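Local coordinates for adenine phosphoribosyltransferase, putative (Trypanosoma brucei brucei, PDB 5VN4), which probably catalyses the reversible transfer of a 5-phosphoribosyl group from its diphosphate to adenine, yielding AMP and pyrophosphate in purine salvage, at residues P80-L85 and K146-V151; G142-N147 and C173-V178; V118-E123 and V167-A172. All blocks are in the same frame, centred on the assembly; numbering follows the deposited sequence. Where two conformers were deposited one is given.

Interaction 1: residues P80-L85 and K146-V151; sequences PITHIL and KNSRVV
Thr82 and Arg149 grip each other where two parallel strands of the phosphoribosyltransferase core begin. The Thr82 hydroxyl sits between its own backbone N and carbonyl carbon (chi1 63°), which turns OG1 toward the backbone of Arg149; there it accepts from Arg149 N at 2.8 Å. In return Thr82 N donates to Arg149 O, in the carbonyl plane and almost straight at hydrogen (169°). The same Arg149 O takes a second, weak bond from His83 N. Beyond this point the regular parallel ladder takes over: Val151 N bonds to His83 O, and Leu85 N meets Val151 O at 2.8 Å. The Arg149 side chain bends at chi3 (44°), and in the conformer given its NE donates to Pro80 O at 3.0 Å; the oxygen lies in the guanidinium plane, while NE stands above the plane of the carbonyl. Thr82 OG1 also meets the edge of the His83 ring in plane, hydrogen-bonded to ND1 at 2.7 Å. Ser148 OG approaches the His83 ring obliquely, 3.3 Å from CE1; that hydroxyl is bonded to Asp145 N. On the His83 side of the sheet, His83 CB rests on Val150 CG1 and Leu85 CD1 crosses Val150 CB at a slant. On the other face, Val151 CG2 packs against CD1 (3.9 Å) and CG2 of Ile81, a side facing helix 95-102. Hydroxyl and main chain, with the guanidinium in this conformer, therefore share the polar work at the strand entrance. Because Thr82 OG1 joins both Arg149 N and the imidazole, it ties the ring to the start of the second strand and would restrain its rotation; beyond it Ile84, Leu85, Val150 and Val151 bring aliphatic side chains to the buried part of the sheet.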
loop_
_atom_site.group_PDB
_atom_site.type_symbol
_atom_site.label_atom_id
_atom_site.label_comp_id
_atom_site.label_asym_id
_atom_site.label_seq_id
_atom_site.Cartn_x
_atom_site.Cartn_y
_atom_site.Cartn_z
ATOM N N PRO A 80 -11.272 -22.519 2.143
ATOM C CA PRO A 80 -10.770 -21.164 2.405
ATOM C C PRO A 80 -9.487 -20.868 1.644
ATOM O O PRO A 80 -8.718 -21.759 1.283
ATOM C CB PRO A 80 -10.505 -21.166 3.917
ATOM C CG PRO A 80 -11.253 -22.343 4.453
ATOM C CD PRO A 80 -11.282 -23.358 3.353
ATOM N N ILE A 81 -9.265 -19.577 1.405
ATOM C CA ILE A 81 -7.974 -19.126 0.902
ATOM C C ILE A 81 -6.970 -19.071 2.052
ATOM O O ILE A 81 -7.332 -18.950 3.224
ATOM C CB ILE A 81 -8.081 -17.771 0.171
ATOM C CG1 ILE A 81 -8.254 -16.619 1.166
ATOM C CG2 ILE A 81 -9.233 -17.776 -0.832
ATOM C CD1 ILE A 81 -8.082 -15.246 0.547
ATOM N N THR A 82 -5.683 -19.167 1.707
ATOM C CA THR A 82 -4.614 -19.149 2.696
ATOM C C THR A 82 -3.764 -17.885 2.667
ATOM O O THR A 82 -3.125 -17.570 3.676
ATOM C CB THR A 82 -3.687 -20.368 2.531
ATOM O OG1 THR A 82 -3.052 -20.325 1.249
ATOM C CG2 THR A 82 -4.461 -21.686 2.694
ATOM N N HIS A 83 -3.736 -17.160 1.547
ATOM C CA HIS A 83 -2.892 -15.982 1.402
ATOM C C HIS A 83 -3.539 -15.022 0.418
ATOM O O HIS A 83 -4.170 -15.444 -0.552
ATOM C CB HIS A 83 -1.522 -16.327 0.798
ATOM C CG HIS A 83 -0.712 -17.285 1.608
ATOM N ND1 HIS A 83 -0.997 -18.631 1.671
ATOM C CD2 HIS A 83 0.395 -17.094 2.362
ATOM C CE1 HIS A 83 -0.112 -19.225 2.451
ATOM N NE2 HIS A 83 0.746 -18.317 2.878
ATOM N N ILE A 84 -3.351 -13.726 0.664
ATOM C CA ILE A 84 -3.617 -12.686 -0.326
ATOM C C ILE A 84 -2.282 -12.080 -0.727
ATOM O O ILE A 84 -1.486 -11.690 0.138
ATOM C CB ILE A 84 -4.573 -11.610 0.221
ATOM C CG1 ILE A 84 -5.943 -12.236 0.519
ATOM C CG2 ILE A 84 -4.673 -10.421 -0.750
ATOM C CD1 ILE A 84 -6.896 -11.300 1.169
ATOM N N LEU A 85 -2.025 -12.032 -2.034
ATOM C CA LEU A 85 -0.807 -11.466 -2.606
ATOM C C LEU A 85 -1.209 -10.189 -3.325
ATOM O O LEU A 85 -2.070 -10.234 -4.208
ATOM C CB LEU A 85 -0.205 -12.438 -3.624
ATOM C CG LEU A 85 0.693 -13.569 -3.106
ATOM C CD1 LEU A 85 -0.001 -14.405 -2.041
ATOM C CD2 LEU A 85 1.114 -14.440 -4.282
ATOM N N LYS A 146 3.284 -24.776 -2.429
ATOM C CA LYS A 146 2.396 -25.525 -3.309
ATOM C C LYS A 146 1.076 -25.897 -2.648
ATOM O O LYS A 146 0.120 -26.237 -3.353
ATOM C CB LYS A 146 3.105 -26.764 -3.876
ATOM C CG LYS A 146 3.694 -27.696 -2.837
ATOM C CD LYS A 146 4.472 -28.826 -3.502
ATOM C CE LYS A 146 5.083 -29.742 -2.473
ATOM N NZ LYS A 146 4.021 -30.349 -1.633
ATOM N N ASN A 147 0.994 -25.829 -1.324
ATOM C CA ASN A 147 -0.240 -26.130 -0.618
ATOM C C ASN A 147 -1.077 -24.889 -0.351
ATOM O O ASN A 147 -2.121 -24.984 0.305
ATOM C CB ASN A 147 0.077 -26.889 0.674
ATOM C CG ASN A 147 0.678 -28.250 0.396
ATOM O OD1 ASN A 147 0.167 -28.996 -0.436
ATOM N ND2 ASN A 147 1.784 -28.565 1.054
ATOM N N SER A 148 -0.656 -23.735 -0.853
ATOM C CA SER A 148 -1.364 -22.491 -0.617
ATOM C C SER A 148 -2.486 -22.301 -1.631
ATOM O O SER A 148 -2.431 -22.801 -2.760
ATOM C CB SER A 148 -0.390 -21.317 -0.701
ATOM O OG SER A 148 0.682 -21.490 0.218
ATOM N N ARG A 149 -3.517 -21.577 -1.203
ATOM C CA ARG A 149 -4.622 -21.165 -2.062
ATOM C C ARG A 149 -4.655 -19.644 -2.022
ATOM O O ARG A 149 -5.019 -19.053 -0.998
ATOM C CB ARG A 149 -5.937 -21.780 -1.580
ATOM C CG ARG A 149 -6.043 -23.282 -1.867
ATOM C CD ARG A 149 -7.282 -23.909 -1.242
ATOM N NE ARG A 149 -8.473 -23.088 -1.445
ATOM C CZ ARG A 149 -9.247 -23.138 -2.525
ATOM N NH1 ARG A 149 -8.960 -23.972 -3.519
ATOM N NH2 ARG A 149 -10.310 -22.348 -2.612
ATOM N N VAL A 150 -4.258 -19.012 -3.123
ATOM C CA VAL A 150 -3.968 -17.585 -3.090
ATOM C C VAL A 150 -4.924 -16.768 -3.953
ATOM O O VAL A 150 -5.482 -17.238 -4.951
ATOM C CB VAL A 150 -2.492 -17.293 -3.446
ATOM C CG1 VAL A 150 -1.560 -18.161 -2.620
ATOM C CG2 VAL A 150 -2.246 -17.498 -4.916
ATOM N N VAL A 151 -5.092 -15.512 -3.552
ATOM C CA VAL A 151 -5.772 -14.494 -4.344
ATOM C C VAL A 151 -4.747 -13.423 -4.676
ATOM O O VAL A 151 -4.008 -12.984 -3.791
ATOM C CB VAL A 151 -6.948 -13.882 -3.557
ATOM C CG1 VAL A 151 -7.483 -12.616 -4.241
ATOM C CG2 VAL A 151 -8.045 -14.907 -3.370
#

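Interaction 2: residues G142-N147 and C173-V178; sequences GSFDKN and CGATLV
The loop at Asp145-Lys146 runs beside the turn that leaves helix 161-172, with the CA atoms of Lys146 and Ala175 4.1 Å apart and no direct hydrogen bond between the segments. Gly174, at positive phi (71°), ends the helix in a Schellman motif, and Asp145 OD1 accepts from Asn147 N in an Asx turn. Two waters bridge the segments: one donates to Cys173 O and accepts a weak bond from Lys146 N, the other donates to Lys146 O and accepts from Thr176 OG1. Phe144 carries the apolar contact. With CG between the backbone N and the carbonyl carbon (chi1 66°), its ring is directed to Cys173 and Ala175. Cys173 SG lies over one ring face, 4.2 Å from the Phe144 centroid and 26° off the normal, a sulfur-aromatic contact, while Cys173 CB touches Phe144 CE2 at 3.6 Å. Ala175 CB meets the ring edge in plane, 3.8 Å from Phe144 CD2, and also presses on Asp145 O. The ring also packs on His83 and Leu85 of strand 83-87, while Ala175 touches Val170 of helix 161-172; the contact thus joins the loop before strand 149-153 to the link between that helix and strand 176-182.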
loop_
_atom_site.group_PDB
_atom_site.type_symbol
_atom_site.label_atom_id
_atom_site.label_comp_id
_atom_site.label_asym_id
_atom_site.label_seq_id
_atom_site.Cartn_x
_atom_site.Cartn_y
_atom_site.Cartn_z
ATOM N N GLY A 142 9.348 -18.601 0.221
ATOM C CA GLY A 142 8.873 -19.132 1.479
ATOM C C GLY A 142 7.655 -18.443 2.048
ATOM O O GLY A 142 7.172 -18.854 3.114
ATOM N N SER A 143 7.141 -17.407 1.384
ATOM C CA SER A 143 5.935 -16.738 1.860
ATOM C C SER A 143 4.670 -17.532 1.567
ATOM O O SER A 143 3.654 -17.322 2.237
ATOM C CB SER A 143 5.844 -15.325 1.280
ATOM O OG SER A 143 5.956 -15.342 -0.134
ATOM N N PHE A 144 4.708 -18.416 0.573
ATOM C CA PHE A 144 3.614 -19.329 0.274
ATOM C C PHE A 144 4.227 -20.500 -0.485
ATOM O O PHE A 144 5.393 -20.450 -0.884
ATOM C CB PHE A 144 2.497 -18.623 -0.510
ATOM C CG PHE A 144 2.911 -18.186 -1.882
ATOM C CD1 PHE A 144 3.679 -17.049 -2.059
ATOM C CD2 PHE A 144 2.565 -18.937 -2.993
ATOM C CE1 PHE A 144 4.079 -16.657 -3.319
ATOM C CE2 PHE A 144 2.955 -18.540 -4.256
ATOM C CZ PHE A 144 3.720 -17.410 -4.418
ATOM N N ASP A 145 3.450 -21.567 -0.665
ATOM C CA ASP A 145 4.027 -22.776 -1.262
ATOM C C ASP A 145 2.953 -23.541 -2.031
ATOM O O ASP A 145 1.849 -23.042 -2.262
ATOM C CB ASP A 145 4.792 -23.610 -0.219
ATOM C CG ASP A 145 3.881 -24.313 0.785
ATOM O OD1 ASP A 145 2.645 -24.348 0.615
ATOM O OD2 ASP A 145 4.420 -24.852 1.772
ATOM N N LYS A 146 3.284 -24.776 -2.429
ATOM C CA LYS A 146 2.396 -25.525 -3.309
ATOM C C LYS A 146 1.076 -25.897 -2.648
ATOM O O LYS A 146 0.120 -26.237 -3.353
ATOM C CB LYS A 146 3.105 -26.764 -3.876
ATOM C CG LYS A 146 3.694 -27.696 -2.837
ATOM C CD LYS A 146 4.472 -28.826 -3.502
ATOM C CE LYS A 146 5.083 -29.742 -2.473
ATOM N NZ LYS A 146 4.021 -30.349 -1.633
ATOM N N ASN A 147 0.994 -25.829 -1.324
ATOM C CA ASN A 147 -0.240 -26.130 -0.618
ATOM C C ASN A 147 -1.077 -24.889 -0.351
ATOM O O ASN A 147 -2.121 -24.984 0.305
ATOM C CB ASN A 147 0.077 -26.889 0.674
ATOM C CG ASN A 147 0.678 -28.250 0.396
ATOM O OD1 ASN A 147 0.167 -28.996 -0.436
ATOM N ND2 ASN A 147 1.784 -28.565 1.054
ATOM N N CYS A 173 5.833 -21.282 -7.338
ATOM C CA CYS A 173 5.726 -22.054 -6.110
ATOM C C CYS A 173 4.697 -23.170 -6.198
ATOM O O CYS A 173 4.481 -23.878 -5.203
ATOM C CB CYS A 173 5.414 -21.141 -4.920
ATOM S SG CYS A 173 6.652 -19.861 -4.611
ATOM N N GLY A 174 4.066 -23.358 -7.355
ATOM C CA GLY A 174 3.122 -24.444 -7.522
ATOM C C GLY A 174 1.823 -24.271 -6.773
ATOM O O GLY A 174 1.085 -25.239 -6.595
ATOM N N ALA A 175 1.514 -23.057 -6.336
ATOM C CA ALA A 175 0.337 -22.818 -5.518
ATOM C C ALA A 175 -0.926 -22.790 -6.375
ATOM O O ALA A 175 -0.882 -22.643 -7.601
ATOM C CB ALA A 175 0.469 -21.483 -4.790
ATOM N N THR A 176 -2.069 -22.930 -5.709
ATOM C CA THR A 176 -3.360 -22.816 -6.377
ATOM C C THR A 176 -3.768 -21.350 -6.420
ATOM O O THR A 176 -3.812 -20.681 -5.380
ATOM C CB THR A 176 -4.410 -23.644 -5.641
ATOM O OG1 THR A 176 -4.074 -25.033 -5.751
ATOM C CG2 THR A 176 -5.794 -23.411 -6.237
ATOM N N LEU A 177 -4.045 -20.846 -7.620
ATOM C CA LEU A 177 -4.538 -19.485 -7.789
ATOM C C LEU A 177 -6.061 -19.549 -7.799
ATOM O O LEU A 177 -6.663 -20.099 -8.729
ATOM C CB LEU A 177 -3.985 -18.867 -9.072
ATOM C CG LEU A 177 -4.450 -17.438 -9.382
ATOM C CD1 LEU A 177 -4.163 -16.483 -8.220
ATOM C CD2 LEU A 177 -3.816 -16.924 -10.664
ATOM N N VAL A 178 -6.679 -19.018 -6.746
ATOM C CA VAL A 178 -8.128 -19.111 -6.602
ATOM C C VAL A 178 -8.833 -18.048 -7.432
ATOM O O VAL A 178 -9.821 -18.335 -8.117
ATOM C CB VAL A 178 -8.500 -19.022 -5.111
ATOM C CG1 VAL A 178 -10.013 -19.039 -4.925
ATOM C CG2 VAL A 178 -7.848 -20.156 -4.337
HETATM O O HOH W 1 6.233 -24.561 -3.154
HETATM O O HOH W 2 -2.586 -25.468 -3.350
#

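Interaction 3: residues V118-E123 and V167-A172; sequences VIIKSE and VQLVDA
Leu169 and Ile120 make the apolar half of this strand-to-helix contact. Leu169 CD2 meets Ile120 CG2 at 3.8 Å as the two side chains slide past each other in opposite directions, and the same methyl rests against the strand backbone, 3.4 Å from Ile120 O and close to Ser122 N. Ile120 CG2 is anti to its backbone N; this methyl also touches Ala172 CB at 3.9 Å, spanning about one helical turn between Leu169 and Ala172.

The polar half gathers on one amide oxygen. Gln168 extends beyond CG (chi2 167°), and its OE1 accepts from Glu123 N at 3.1 Å, the donor standing above the amide plane and the bond bent at hydrogen (143°). A water lies 2.8 Å from this OE1 and also within bonding distance of Glu123 O, though its protons may be claimed elsewhere. Gln168 and Glu123 cross at about a right angle. Ser122 OG donates to Glu123 O at 2.7 Å and is bonded to Met137 N as well.

Strand 119-121 pairs antiparallel with strand 138-140; the two flank the long flexible loop of type I phosphoribosyltransferases, which in relatives closes over the active site. The strand's axis passes that of helix segment 167-172 at 8.9 Å, with 129° between their directions. Leu169 also reaches Val139 of the partner strand, and Val170 packs on Val150 in the core sheet. Residues 119-121 pair in a parallel ladder with a strand of the second subunit, carrying the sheet across the interface, where Asp171 forms a salt bridge to Lys240 of that subunit.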
loop_
_atom_site.group_PDB
_atom_site.type_symbol
_atom_site.label_atom_id
_atom_site.label_comp_id
_atom_site.label_asym_id
_atom_site.label_seq_id
_atom_site.Cartn_x
_atom_site.Cartn_y
_atom_site.Cartn_z
ATOM N N VAL A 118 15.796 -14.199 0.273
ATOM C CA VAL A 118 15.746 -14.889 -1.013
ATOM C C VAL A 118 14.412 -14.576 -1.670
ATOM O O VAL A 118 13.355 -14.709 -1.044
ATOM C CB VAL A 118 15.941 -16.402 -0.826
ATOM C CG1 VAL A 118 15.790 -17.130 -2.158
ATOM C CG2 VAL A 118 17.312 -16.690 -0.211
ATOM N N ILE A 119 14.454 -14.134 -2.925
ATOM C CA ILE A 119 13.251 -13.690 -3.614
ATOM C C ILE A 119 13.202 -14.299 -5.007
ATOM O O ILE A 119 14.235 -14.607 -5.608
ATOM C CB ILE A 119 13.117 -12.148 -3.664
ATOM C CG1 ILE A 119 14.203 -11.531 -4.551
ATOM C CG2 ILE A 119 13.182 -11.563 -2.265
ATOM C CD1 ILE A 119 14.126 -10.003 -4.635
ATOM N N ILE A 120 11.979 -14.483 -5.511
ATOM C CA ILE A 120 11.728 -15.005 -6.851
ATOM C C ILE A 120 11.357 -13.830 -7.742
ATOM O O ILE A 120 10.529 -13.000 -7.357
ATOM C CB ILE A 120 10.576 -16.022 -6.833
ATOM C CG1 ILE A 120 10.786 -17.092 -5.761
ATOM C CG2 ILE A 120 10.384 -16.636 -8.219
ATOM C CD1 ILE A 120 9.548 -17.918 -5.533
ATOM N N LYS A 121 11.944 -13.764 -8.935
ATOM C CA LYS A 121 11.653 -12.691 -9.879
ATOM C C LYS A 121 10.842 -13.214 -11.058
ATOM O O LYS A 121 11.100 -14.311 -11.571
ATOM C CB LYS A 121 12.939 -12.027 -10.385
ATOM C CG LYS A 121 13.813 -12.896 -11.263
ATOM C CD LYS A 121 14.947 -12.084 -11.878
ATOM C CE LYS A 121 15.929 -12.972 -12.630
ATOM N NZ LYS A 121 17.018 -12.190 -13.286
ATOM N N SER A 122 9.854 -12.428 -11.474
ATOM C CA SER A 122 9.044 -12.734 -12.644
ATOM C C SER A 122 9.827 -12.429 -13.919
ATOM O O SER A 122 10.951 -11.924 -13.887
ATOM C CB SER A 122 7.770 -11.891 -12.624
ATOM O OG SER A 122 8.057 -10.538 -12.952
ATOM N N GLU A 123 9.216 -12.717 -15.067
ATOM C CA GLU A 123 9.706 -12.145 -16.309
ATOM C C GLU A 123 9.449 -10.637 -16.315
ATOM O O GLU A 123 8.566 -10.145 -15.607
ATOM C CB GLU A 123 8.967 -12.770 -17.485
ATOM C CG GLU A 123 9.247 -14.239 -17.666
ATOM C CD GLU A 123 10.651 -14.499 -18.167
ATOM O OE1 GLU A 123 11.178 -13.658 -18.926
ATOM O OE2 GLU A 123 11.230 -15.541 -17.798
ATOM N N VAL A 167 0.927 -14.075 -11.733
ATOM C CA VAL A 167 0.664 -15.474 -12.072
ATOM C C VAL A 167 1.967 -16.252 -12.198
ATOM O O VAL A 167 2.074 -17.386 -11.722
ATOM C CB VAL A 167 -0.191 -15.571 -13.353
ATOM C CG1 VAL A 167 -0.317 -17.023 -13.824
ATOM C CG2 VAL A 167 -1.573 -14.968 -13.128
ATOM N N GLN A 168 2.981 -15.652 -12.827
ATOM C CA GLN A 168 4.282 -16.313 -12.944
ATOM C C GLN A 168 4.871 -16.626 -11.575
ATOM O O GLN A 168 5.435 -17.708 -11.366
ATOM C CB GLN A 168 5.238 -15.447 -13.765
ATOM C CG GLN A 168 4.824 -15.353 -15.223
ATOM C CD GLN A 168 5.542 -14.268 -16.003
ATOM O OE1 GLN A 168 6.161 -13.378 -15.427
ATOM N NE2 GLN A 168 5.446 -14.333 -17.337
ATOM N N LEU A 169 4.732 -15.704 -10.616
ATOM C CA LEU A 169 5.279 -15.921 -9.281
ATOM C C LEU A 169 4.484 -16.973 -8.512
ATOM O O LEU A 169 5.067 -17.782 -7.778
ATOM C CB LEU A 169 5.322 -14.595 -8.525
ATOM C CG LEU A 169 6.262 -13.542 -9.114
ATOM C CD1 LEU A 169 6.045 -12.195 -8.424
ATOM C CD2 LEU A 169 7.727 -13.975 -9.005
ATOM N N VAL A 170 3.155 -16.979 -8.660
ATOM C CA VAL A 170 2.343 -18.030 -8.048
ATOM C C VAL A 170 2.727 -19.385 -8.626
ATOM O O VAL A 170 2.912 -20.368 -7.895
ATOM C CB VAL A 170 0.846 -17.722 -8.247
ATOM C CG1 VAL A 170 -0.011 -18.899 -7.804
ATOM C CG2 VAL A 170 0.459 -16.452 -7.505
ATOM N N ASP A 171 2.867 -19.441 -9.950
ATOM C CA ASP A 171 3.260 -20.656 -10.648
ATOM C C ASP A 171 4.633 -21.143 -10.194
ATOM O O ASP A 171 4.875 -22.356 -10.120
ATOM C CB ASP A 171 3.253 -20.362 -12.151
ATOM C CG ASP A 171 3.533 -21.578 -12.989
ATOM O OD1 ASP A 171 2.618 -22.420 -13.121
ATOM O OD2 ASP A 171 4.655 -21.677 -13.527
ATOM N N ALA A 172 5.534 -20.216 -9.867
ATOM C CA ALA A 172 6.882 -20.578 -9.441
ATOM C C ALA A 172 6.900 -21.355 -8.133
ATOM O O ALA A 172 7.900 -22.021 -7.844
ATOM C CB ALA A 172 7.751 -19.324 -9.318
HETATM O O HOH W 3 5.863 -10.733 -16.355
#

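In the fold
Helix 161-172 and its exit tie the three contacts together. Interactions 1 and 2, centred 6 Å apart, share Lys146 and Asn147 and join as sheet neighbours: Val150 N probably bonds to Thr176 O, and Val150 O to Val178 N at 2.8 Å. Interaction 3 lies about 11 Å from interaction 2, centre to centre, where Cys173 SG packs on Ile120 CD1 at 3.6 Å. It meets interaction 1 through Val170, whose CG2 touches Leu85 CD2 and Val150 CG2. All three lie away from the ligand pockets: the side chains of Leu85 and Ser122 are about 13 Å and 11 Å from bound 5-O-phosphono-alpha-D-ribofuranose. Interactions 2 and 3 both touch the second subunit, interaction 1 only through the shared Lys146.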